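Local coordinates for protein tannase (PDB 6YQ4) that probably hydrolyses gallotannins, giving detoxicant activity against them, as a member of the alpha/beta-hydrolase clan, at residues A[213-218]-A[449-454]; A[221-226]-A[342-347]; A[259-264]-A[350-355]. All coordinates share one frame; numbering follows the deposited sequence.

Interaction 1: residues A[213-218]-A[449-454]; sequences ENADSA and LAIPAI
The flat group in this contact is a backbone peptide rather than a ring: CD1 of Ile451 stands over one face of the amide joining Asn214 to Ala215, roughly 3.7 Å above its plane and displaced outward between the carbonyl oxygen and the nitrogen. Asn214 O is 4.2 Å from Ile451 CD1, and Ala215 N is about as close. The case illustrates how one branched side chain can bridge two helices whose facing residues are mainly alanine. Ile451 reaches across from 450-454, its CD1 tip lying 3.8 Å from Ala215 CA and touching the CB of the same residue as well. Behind the tip, CG1 of Ile451 lies 4.1 Å from Ala218 CB, so the branch rests against two methyls set three residues apart, nearly one helical turn. The torsions explain the placement: CG1 sits anti to the carbonyl carbon (chi1 -72°), and a further bend at chi2 (-79°) swings CD1 out of the extended position. Ala218 CB also meets Ala450 CB at 4.3 Å. The segment axes approach to 10.5 Å and cross at 126°, and the side chains that meet are apolar (Ala215, Ala218, Ala450 and Ile451). The polar end of Asn214 turns to Asn211 instead. Ser448 OG, just before 449-454, makes weak hydrogen bonds with Ala218 O and Ala450 N. Phe272 of helix 259-279 packs on Ala218, and Phe299 of helix 298-316 on Ala450. Helix 212-223 follows strand 202-206, while helix 450-461 forms the crossover between the neighbouring parallel strands 435-439 and 465-469.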
loop_
_atom_site.group_PDB
_atom_site.type_symbol
_atom_site.label_atom_id
_atom_site.label_comp_id
_atom_site.label_asym_id
_atom_site.label_seq_id
_atom_site.Cartn_x
_atom_site.Cartn_y
_atom_site.Cartn_z
ATOM N N GLU A 213 3.625 -4.438 12.476
ATOM C CA GLU A 213 3.757 -4.825 13.875
ATOM C C GLU A 213 2.699 -4.189 14.783
ATOM O O GLU A 213 2.498 -4.688 15.897
ATOM C CB GLU A 213 5.173 -4.481 14.380
ATOM C CG GLU A 213 5.513 -2.991 14.456
ATOM C CD GLU A 213 6.064 -2.461 13.150
ATOM O OE1 GLU A 213 5.718 -3.065 12.108
ATOM O OE2 GLU A 213 6.811 -1.438 13.152
ATOM N N ASN A 214 2.004 -3.117 14.357
ATOM C CA ASN A 214 0.894 -2.593 15.161
ATOM C C ASN A 214 -0.481 -2.917 14.588
ATOM O O ASN A 214 -1.493 -2.541 15.196
ATOM C CB ASN A 214 1.007 -1.075 15.362
ATOM C CG ASN A 214 2.258 -0.682 16.127
ATOM O OD1 ASN A 214 2.398 -1.009 17.305
ATOM N ND2 ASN A 214 3.183 0.010 15.455
ATOM N N ALA A 215 -0.562 -3.604 13.454
ATOM C CA ALA A 215 -1.874 -3.843 12.858
ATOM C C ALA A 215 -2.693 -4.934 13.561
ATOM O O ALA A 215 -3.910 -5.000 13.338
ATOM C CB ALA A 215 -1.710 -4.171 11.382
ATOM N N ASP A 216 -2.079 -5.768 14.416
ATOM C CA ASP A 216 -2.839 -6.772 15.169
ATOM C C ASP A 216 -3.682 -6.156 16.287
ATOM O O ASP A 216 -4.855 -6.513 16.459
ATOM C CB ASP A 216 -1.893 -7.814 15.761
ATOM C CG ASP A 216 -1.414 -8.811 14.731
ATOM O OD1 ASP A 216 -2.238 -9.236 13.879
ATOM O OD2 ASP A 216 -0.212 -9.160 14.775
ATOM N N SER A 217 -3.078 -5.297 17.119
ATOM C CA SER A 217 -3.840 -4.638 18.176
ATOM C C SER A 217 -4.919 -3.736 17.597
ATOM O O SER A 217 -6.032 -3.662 18.132
ATOM C CB SER A 217 -2.910 -3.830 19.085
ATOM O OG SER A 217 -2.198 -2.859 18.330
ATOM N N ALA A 218 -4.608 -3.033 16.511
ATOM C CA ALA A 218 -5.601 -2.152 15.921
ATOM C C ALA A 218 -6.775 -2.952 15.382
ATOM O O ALA A 218 -7.934 -2.527 15.498
ATOM C CB ALA A 218 -4.965 -1.295 14.825
ATOM N N LEU A 449 -9.362 0.130 9.601
ATOM C CA LEU A 449 -9.369 1.524 9.146
ATOM C C LEU A 449 -8.518 2.426 10.049
ATOM O O LEU A 449 -8.086 3.504 9.624
ATOM C CB LEU A 449 -10.807 2.051 9.093
ATOM C CG LEU A 449 -11.040 3.510 8.696
ATOM C CD1 LEU A 449 -10.719 3.725 7.223
ATOM C CD2 LEU A 449 -12.464 3.910 8.976
ATOM N N ALA A 450 -8.252 1.984 11.278
ATOM C CA ALA A 450 -7.400 2.731 12.191
ATOM C C ALA A 450 -5.997 2.925 11.632
ATOM O O ALA A 450 -5.338 3.917 11.961
ATOM C CB ALA A 450 -7.347 2.006 13.541
ATOM N N ILE A 451 -5.530 2.007 10.786
ATOM C CA ILE A 451 -4.133 1.969 10.353
ATOM C C ILE A 451 -3.894 3.017 9.268
ATOM O O ILE A 451 -2.966 3.829 9.411
ATOM C CB ILE A 451 -3.716 0.562 9.871
ATOM C CG1 ILE A 451 -3.583 -0.412 11.041
ATOM C CG2 ILE A 451 -2.368 0.639 9.125
ATOM C CD1 ILE A 451 -2.248 -0.241 11.805
ATOM N N PRO A 452 -4.650 3.035 8.161
ATOM C CA PRO A 452 -4.477 4.147 7.215
ATOM C C PRO A 452 -4.829 5.500 7.822
ATOM O O PRO A 452 -4.163 6.496 7.496
ATOM C CB PRO A 452 -5.411 3.788 6.036
ATOM C CG PRO A 452 -6.415 2.791 6.593
ATOM C CD PRO A 452 -5.629 2.038 7.662
ATOM N N ALA A 453 -5.838 5.567 8.702
ATOM C CA ALA A 453 -6.127 6.822 9.417
ATOM C C ALA A 453 -4.914 7.318 10.195
ATOM O O ALA A 453 -4.589 8.519 10.155
ATOM C CB ALA A 453 -7.302 6.652 10.389
ATOM N N ILE A 454 -4.242 6.413 10.930
ATOM C CA ILE A 454 -3.040 6.798 11.677
ATOM C C ILE A 454 -1.942 7.285 10.735
ATOM O O ILE A 454 -1.230 8.246 11.038
ATOM C CB ILE A 454 -2.555 5.630 12.546
ATOM C CG1 ILE A 454 -3.404 5.504 13.812
ATOM C CG2 ILE A 454 -1.059 5.755 12.857
ATOM C CD1 ILE A 454 -3.172 4.156 14.489
#

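Interaction 2: residues A[221-226]-A[342-347]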
loop_
_atom_site.group_PDB
_atom_site.type_symbol
_atom_site.label_atom_id
_atom_site.label_comp_id
_atom_site.label_asym_id
_atom_site.label_seq_id
_atom_site.Cartn_x
_atom_site.Cartn_y
_atom_site.Cartn_z
ATOM N N TRP A 221 -8.808 -4.036 18.453
ATOM C CA TRP A 221 -9.506 -2.856 18.940
ATOM C C TRP A 221 -10.782 -2.604 18.135
ATOM O O TRP A 221 -11.876 -2.495 18.698
ATOM C CB TRP A 221 -8.573 -1.648 18.890
ATOM C CG TRP A 221 -9.274 -0.403 19.261
ATOM C CD1 TRP A 221 -9.681 -0.031 20.502
ATOM C CD2 TRP A 221 -9.688 0.628 18.371
ATOM N NE1 TRP A 221 -10.328 1.182 20.447
ATOM C CE2 TRP A 221 -10.350 1.604 19.145
ATOM C CE3 TRP A 221 -9.594 0.808 16.989
ATOM C CZ2 TRP A 221 -10.885 2.758 18.586
ATOM C CZ3 TRP A 221 -10.127 1.960 16.441
ATOM C CH2 TRP A 221 -10.761 2.920 17.237
ATOM N N MET A 222 -10.666 -2.564 16.810
ATOM C CA MET A 222 -11.851 -2.426 15.967
ATOM C C MET A 222 -12.820 -3.611 16.103
ATOM O O MET A 222 -14.023 -3.418 16.308
ATOM C CB MET A 222 -11.425 -2.248 14.518
ATOM C CG MET A 222 -12.470 -1.544 13.683
ATOM S SD MET A 222 -11.789 -0.447 12.439
ATOM C CE MET A 222 -10.828 0.582 13.501
ATOM N N TYR A 223 -12.334 -4.849 15.989
ATOM C CA TYR A 223 -13.230 -5.968 15.714
ATOM C C TYR A 223 -13.394 -6.953 16.874
ATOM O O TYR A 223 -13.930 -8.051 16.676
ATOM C CB TYR A 223 -12.763 -6.686 14.445
ATOM C CG TYR A 223 -12.965 -5.842 13.227
ATOM C CD1 TYR A 223 -11.882 -5.299 12.551
ATOM C CD2 TYR A 223 -14.247 -5.534 12.773
ATOM C CE1 TYR A 223 -12.061 -4.483 11.448
ATOM C CE2 TYR A 223 -14.432 -4.687 11.662
ATOM C CZ TYR A 223 -13.332 -4.178 11.014
ATOM O OH TYR A 223 -13.484 -3.369 9.916
ATOM N N ASN A 224 -12.958 -6.598 18.077
ATOM C CA ASN A 224 -13.241 -7.426 19.240
ATOM C C ASN A 224 -14.746 -7.601 19.413
ATOM O O ASN A 224 -15.521 -6.647 19.295
ATOM C CB ASN A 224 -12.644 -6.785 20.492
ATOM C CG ASN A 224 -12.772 -7.656 21.707
ATOM O OD1 ASN A 224 -13.485 -7.321 22.648
ATOM N ND2 ASN A 224 -12.068 -8.778 21.706
ATOM N N GLY A 225 -15.158 -8.832 19.689
ATOM C CA GLY A 225 -16.553 -9.160 19.869
ATOM C C GLY A 225 -17.241 -9.689 18.631
ATOM O O GLY A 225 -18.312 -10.288 18.748
ATOM N N VAL A 226 -16.662 -9.477 17.451
ATOM C CA VAL A 226 -17.170 -10.058 16.213
ATOM C C VAL A 226 -16.533 -11.441 16.102
ATOM O O VAL A 226 -15.390 -11.579 15.673
ATOM C CB VAL A 226 -16.856 -9.172 15.004
ATOM C CG1 VAL A 226 -17.594 -9.677 13.747
ATOM C CG2 VAL A 226 -17.210 -7.708 15.309
ATOM N N VAL A 342 -20.995 -0.172 17.032
ATOM C CA VAL A 342 -22.075 -0.840 16.313
ATOM C C VAL A 342 -21.707 -1.015 14.843
ATOM O O VAL A 342 -21.974 -2.066 14.241
ATOM C CB VAL A 342 -23.391 -0.056 16.480
ATOM C CG1 VAL A 342 -24.535 -0.746 15.718
ATOM C CG2 VAL A 342 -23.731 0.118 17.957
ATOM N N TYR A 343 -21.067 0.004 14.254
ATOM C CA TYR A 343 -20.764 -0.028 12.827
ATOM C C TYR A 343 -19.835 -1.188 12.481
ATOM O O TYR A 343 -19.966 -1.803 11.419
ATOM C CB TYR A 343 -20.142 1.308 12.385
ATOM C CG TYR A 343 -19.730 1.329 10.921
ATOM C CD1 TYR A 343 -20.670 1.556 9.915
ATOM C CD2 TYR A 343 -18.408 1.089 10.540
ATOM C CE1 TYR A 343 -20.298 1.569 8.576
ATOM C CE2 TYR A 343 -18.027 1.087 9.198
ATOM C CZ TYR A 343 -18.978 1.327 8.224
ATOM O OH TYR A 343 -18.614 1.370 6.890
ATOM N N THR A 344 -18.879 -1.490 13.360
ATOM C CA THR A 344 -17.869 -2.500 13.071
ATOM C C THR A 344 -18.353 -3.922 13.327
ATOM O O THR A 344 -17.675 -4.868 12.906
ATOM C CB THR A 344 -16.609 -2.222 13.894
ATOM O OG1 THR A 344 -16.983 -1.957 15.251
ATOM C CG2 THR A 344 -15.898 -1.009 13.346
ATOM N N HIS A 345 -19.498 -4.096 13.997
ATOM C CA HIS A 345 -20.052 -5.405 14.294
ATOM C C HIS A 345 -21.101 -5.841 13.281
ATOM O O HIS A 345 -21.859 -6.778 13.548
ATOM C CB HIS A 345 -20.649 -5.404 15.700
ATOM C CG HIS A 345 -19.626 -5.553 16.776
ATOM N ND1 HIS A 345 -18.483 -4.778 16.823
ATOM C CD2 HIS A 345 -19.554 -6.399 17.828
ATOM C CE1 HIS A 345 -17.757 -5.138 17.865
ATOM N NE2 HIS A 345 -18.386 -6.117 18.494
ATOM N N ILE A 346 -21.177 -5.170 12.137
ATOM C CA ILE A 346 -22.321 -5.352 11.260
ATOM C C ILE A 346 -22.029 -6.511 10.313
ATOM O O ILE A 346 -22.759 -7.511 10.305
ATOM C CB ILE A 346 -22.677 -4.030 10.546
ATOM C CG1 ILE A 346 -23.536 -3.176 11.499
ATOM C CG2 ILE A 346 -23.412 -4.279 9.228
ATOM C CD1 ILE A 346 -24.146 -1.932 10.880
ATOM N N GLY A 347 -20.949 -6.438 9.549
ATOM C CA GLY A 347 -20.579 -7.600 8.771
ATOM C C GLY A 347 -19.980 -8.688 9.652
ATOM O O GLY A 347 -19.843 -8.555 10.868
#
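A type II beta turn from Tyr223 to Val226, at the end of helix 212-223, packs against the end of helix 340-344, meeting Thr344 and His345. The contact exemplifies how a turn can offer a methyl to an aromatic face: Val226 CG2 lies over the centre of the His345 imidazole, 3.5 Å from its centroid and only 6° off the ring normal, a CH-pi contact. At the ring's edge, NE2 of His345 is 3.0 Å from Asn224 O. The other methyl of Val226, CG1, approaches Gly347 O.

On the helical side, Met222 and Thr344 cross at about a right angle, with Met222 CG pressed to 3.5 Å from Thr344 CG2. The same CG of Met222 lies above one face of the Tyr223 ring, offset toward its rim. Thr344 O comes to the edge of that ring, in its plane, 3.5 Å from Tyr223 CE2. OG1 of Thr344, lying between the backbone N and the carbonyl carbon (chi1 47°), hydrogen-bonds with Asp341 O, while CG2 is left to meet Met222.

Arg349 reaches the turn through Val226 O, and Ser265 takes the amide of Asn224. The turn is closed by the hydrogen bond from Val226 N to Tyr223 O (3.2 Å), and Gly225, with phi 95°, occupies the third position where a type II turn characteristically places glycine.

Interaction 3: residues A[259-264]-A[350-355]; sequences NDEINI and MKSPPA
Pro353 and Pro354, joined by a cis peptide bond, lay a loop against the first turns of helix 259-279, and the contact is a worked example of proline rings packing on a helix flank. Pro353 points its CG at the helix backbone, 3.4 Å from Glu261 O. One turn further along, Ile264 presents its CG2 branch, which is anti to the backbone N, to both prolines: it lies 4.0 Å from Pro354 CG and 4.3 Å from Pro353 CB. Both rings meet this one methyl, with the cis bond between them, and the Ile264 and Pro354 side chains cross obliquely. At the polar end of the contact, OE2 of Glu261 approaches Ser352 CB at 3.8 Å.

What positions these groups lies one shell out. Glu261 leaves the helix with CG anti to the carbonyl carbon (chi1 -80°) and continues extended, and its OE1 accepts a hydrogen bond from the backbone N of Thr258, just before the helix. Ser352 OG is bonded to NH1 of Arg231, which also donates to Met350 O and so holds the loop by two points. Phe382 of helix 381-394 packs on both Ile264 and Pro354, while Glu220 touches Pro353 and Asp216 touches Pro354, both from helix 212-223. Across the polar end, one water joins the segments: it donates to Glu261 OE2 at 2.9 Å and lies 3.0 Å from Ser352 OG.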
loop_
_atom_site.group_PDB
_atom_site.type_symbol
_atom_site.label_atom_id
_atom_site.label_comp_id
_atom_site.label_asym_id
_atom_site.label_seq_id
_atom_site.Cartn_x
_atom_site.Cartn_y
_atom_site.Cartn_z
ATOM N N ASN A 259 -12.356 -20.391 21.560
ATOM C CA ASN A 259 -12.261 -19.684 22.831
ATOM C C ASN A 259 -10.886 -19.057 23.025
ATOM O O ASN A 259 -10.778 -17.954 23.573
ATOM C CB ASN A 259 -12.594 -20.623 23.977
ATOM C CG ASN A 259 -14.047 -20.547 24.358
ATOM O OD1 ASN A 259 -14.685 -19.502 24.200
ATOM N ND2 ASN A 259 -14.579 -21.640 24.874
ATOM N N ASP A 260 -9.828 -19.741 22.578
ATOM C CA ASP A 260 -8.491 -19.168 22.678
ATOM C C ASP A 260 -8.347 -17.972 21.764
ATOM O O ASP A 260 -7.696 -16.980 22.119
ATOM C CB ASP A 260 -7.429 -20.217 22.339
ATOM C CG ASP A 260 -6.997 -21.013 23.549
ATOM O OD1 ASP A 260 -6.987 -20.449 24.668
ATOM O OD2 ASP A 260 -6.662 -22.206 23.372
ATOM N N GLU A 261 -8.939 -18.051 20.571
ATOM C CA GLU A 261 -8.918 -16.906 19.670
ATOM C C GLU A 261 -9.572 -15.696 20.313
ATOM O O GLU A 261 -9.123 -14.560 20.107
ATOM C CB GLU A 261 -9.622 -17.237 18.359
ATOM C CG GLU A 261 -8.781 -18.015 17.397
ATOM C CD GLU A 261 -9.595 -18.518 16.216
ATOM O OE1 GLU A 261 -10.763 -18.900 16.416
ATOM O OE2 GLU A 261 -9.064 -18.551 15.091
ATOM N N ILE A 262 -10.636 -15.917 21.090
ATOM C CA ILE A 262 -11.324 -14.798 21.723
ATOM C C ILE A 262 -10.467 -14.204 22.834
ATOM O O ILE A 262 -10.374 -12.973 22.972
ATOM C CB ILE A 262 -12.704 -15.242 22.237
ATOM C CG1 ILE A 262 -13.670 -15.401 21.062
ATOM C CG2 ILE A 262 -13.238 -14.266 23.307
ATOM C CD1 ILE A 262 -14.959 -16.062 21.461
ATOM N N ASN A 263 -9.790 -15.056 23.620
ATOM C CA ASN A 263 -8.904 -14.499 24.639
ATOM C C ASN A 263 -7.750 -13.715 24.010
ATOM O O ASN A 263 -7.356 -12.660 24.528
ATOM C CB ASN A 263 -8.376 -15.590 25.579
ATOM C CG ASN A 263 -7.561 -15.002 26.742
ATOM O OD1 ASN A 263 -8.037 -14.113 27.465
ATOM N ND2 ASN A 263 -6.340 -15.500 26.928
ATOM N N ILE A 264 -7.213 -14.197 22.883
ATOM C CA ILE A 264 -6.142 -13.469 22.204
ATOM C C ILE A 264 -6.646 -12.114 21.713
ATOM O O ILE A 264 -5.964 -11.092 21.846
ATOM C CB ILE A 264 -5.572 -14.320 21.051
ATOM C CG1 ILE A 264 -4.762 -15.494 21.598
ATOM C CG2 ILE A 264 -4.726 -13.488 20.121
ATOM C CD1 ILE A 264 -4.636 -16.625 20.612
ATOM N N MET A 350 -13.271 -10.493 8.986
ATOM C CA MET A 350 -12.515 -11.184 7.947
ATOM C C MET A 350 -11.371 -12.026 8.515
ATOM O O MET A 350 -11.436 -13.253 8.527
ATOM C CB MET A 350 -11.958 -10.181 6.956
ATOM C CG MET A 350 -11.594 -10.811 5.649
ATOM S SD MET A 350 -10.565 -9.760 4.646
ATOM C CE MET A 350 -9.308 -10.919 4.084
ATOM N N LYS A 351 -10.305 -11.383 8.961
ATOM C CA LYS A 351 -9.163 -12.126 9.455
ATOM C C LYS A 351 -9.389 -12.538 10.906
ATOM O O LYS A 351 -10.153 -11.915 11.643
ATOM C CB LYS A 351 -7.891 -11.287 9.318
ATOM C CG LYS A 351 -7.655 -10.783 7.904
ATOM C CD LYS A 351 -6.221 -10.365 7.667
ATOM C CE LYS A 351 -6.021 -10.019 6.205
ATOM N NZ LYS A 351 -4.767 -9.216 5.967
ATOM N N SER A 352 -8.719 -13.622 11.308
ATOM C CA SER A 352 -8.761 -14.147 12.661
ATOM C C SER A 352 -7.529 -13.713 13.452
ATOM O O SER A 352 -6.440 -13.586 12.888
ATOM C CB SER A 352 -8.847 -15.676 12.644
ATOM O OG SER A 352 -9.869 -16.086 11.762
ATOM N N PRO A 353 -7.667 -13.527 14.763
ATOM C CA PRO A 353 -6.582 -12.938 15.556
ATOM C C PRO A 353 -5.520 -13.963 15.908
ATOM O O PRO A 353 -5.845 -15.084 16.321
ATOM C CB PRO A 353 -7.310 -12.446 16.818
ATOM C CG PRO A 353 -8.426 -13.437 16.992
ATOM C CD PRO A 353 -8.806 -13.940 15.609
ATOM N N PRO A 354 -4.228 -13.596 15.840
ATOM C CA PRO A 354 -3.720 -12.287 15.395
ATOM C C PRO A 354 -3.665 -12.176 13.868
ATOM O O PRO A 354 -3.044 -12.993 13.209
ATOM C CB PRO A 354 -2.301 -12.219 16.005
ATOM C CG PRO A 354 -2.256 -13.327 17.029
ATOM C CD PRO A 354 -3.189 -14.384 16.529
ATOM N N ALA A 355 -4.289 -11.131 13.333
ATOM C CA ALA A 355 -4.565 -11.044 11.902
ATOM C C ALA A 355 -3.302 -10.979 11.034
ATOM O O ALA A 355 -3.337 -11.407 9.876
ATOM C CB ALA A 355 -5.450 -9.818 11.640
HETATM O O HOH W 1 -9.990 -19.002 12.357
#

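In the fold
From the N terminus, helix 212-223 and the turn after it supply the first segments of interactions 1 and 2, and the head of helix 259-279 the first of interaction 3. The chain then closes interaction 2 at 342-347, after 115 intervening residues, and interaction 3 at 350-355, after 85. These two loops cross, because their segments alternate. Both nest inside the 230-residue loop that interaction 1 closes at 449-454. That loop spans most of the long insertion between strands 202-206 and 435-439, where alpha/beta hydrolases commonly carry a lid. Interaction 1 thus ties the start of the excursion to the core helix 450-461, while interactions 2 and 3 join parts within it. Met222 touches Ala450, and Asp216 meets Ala355.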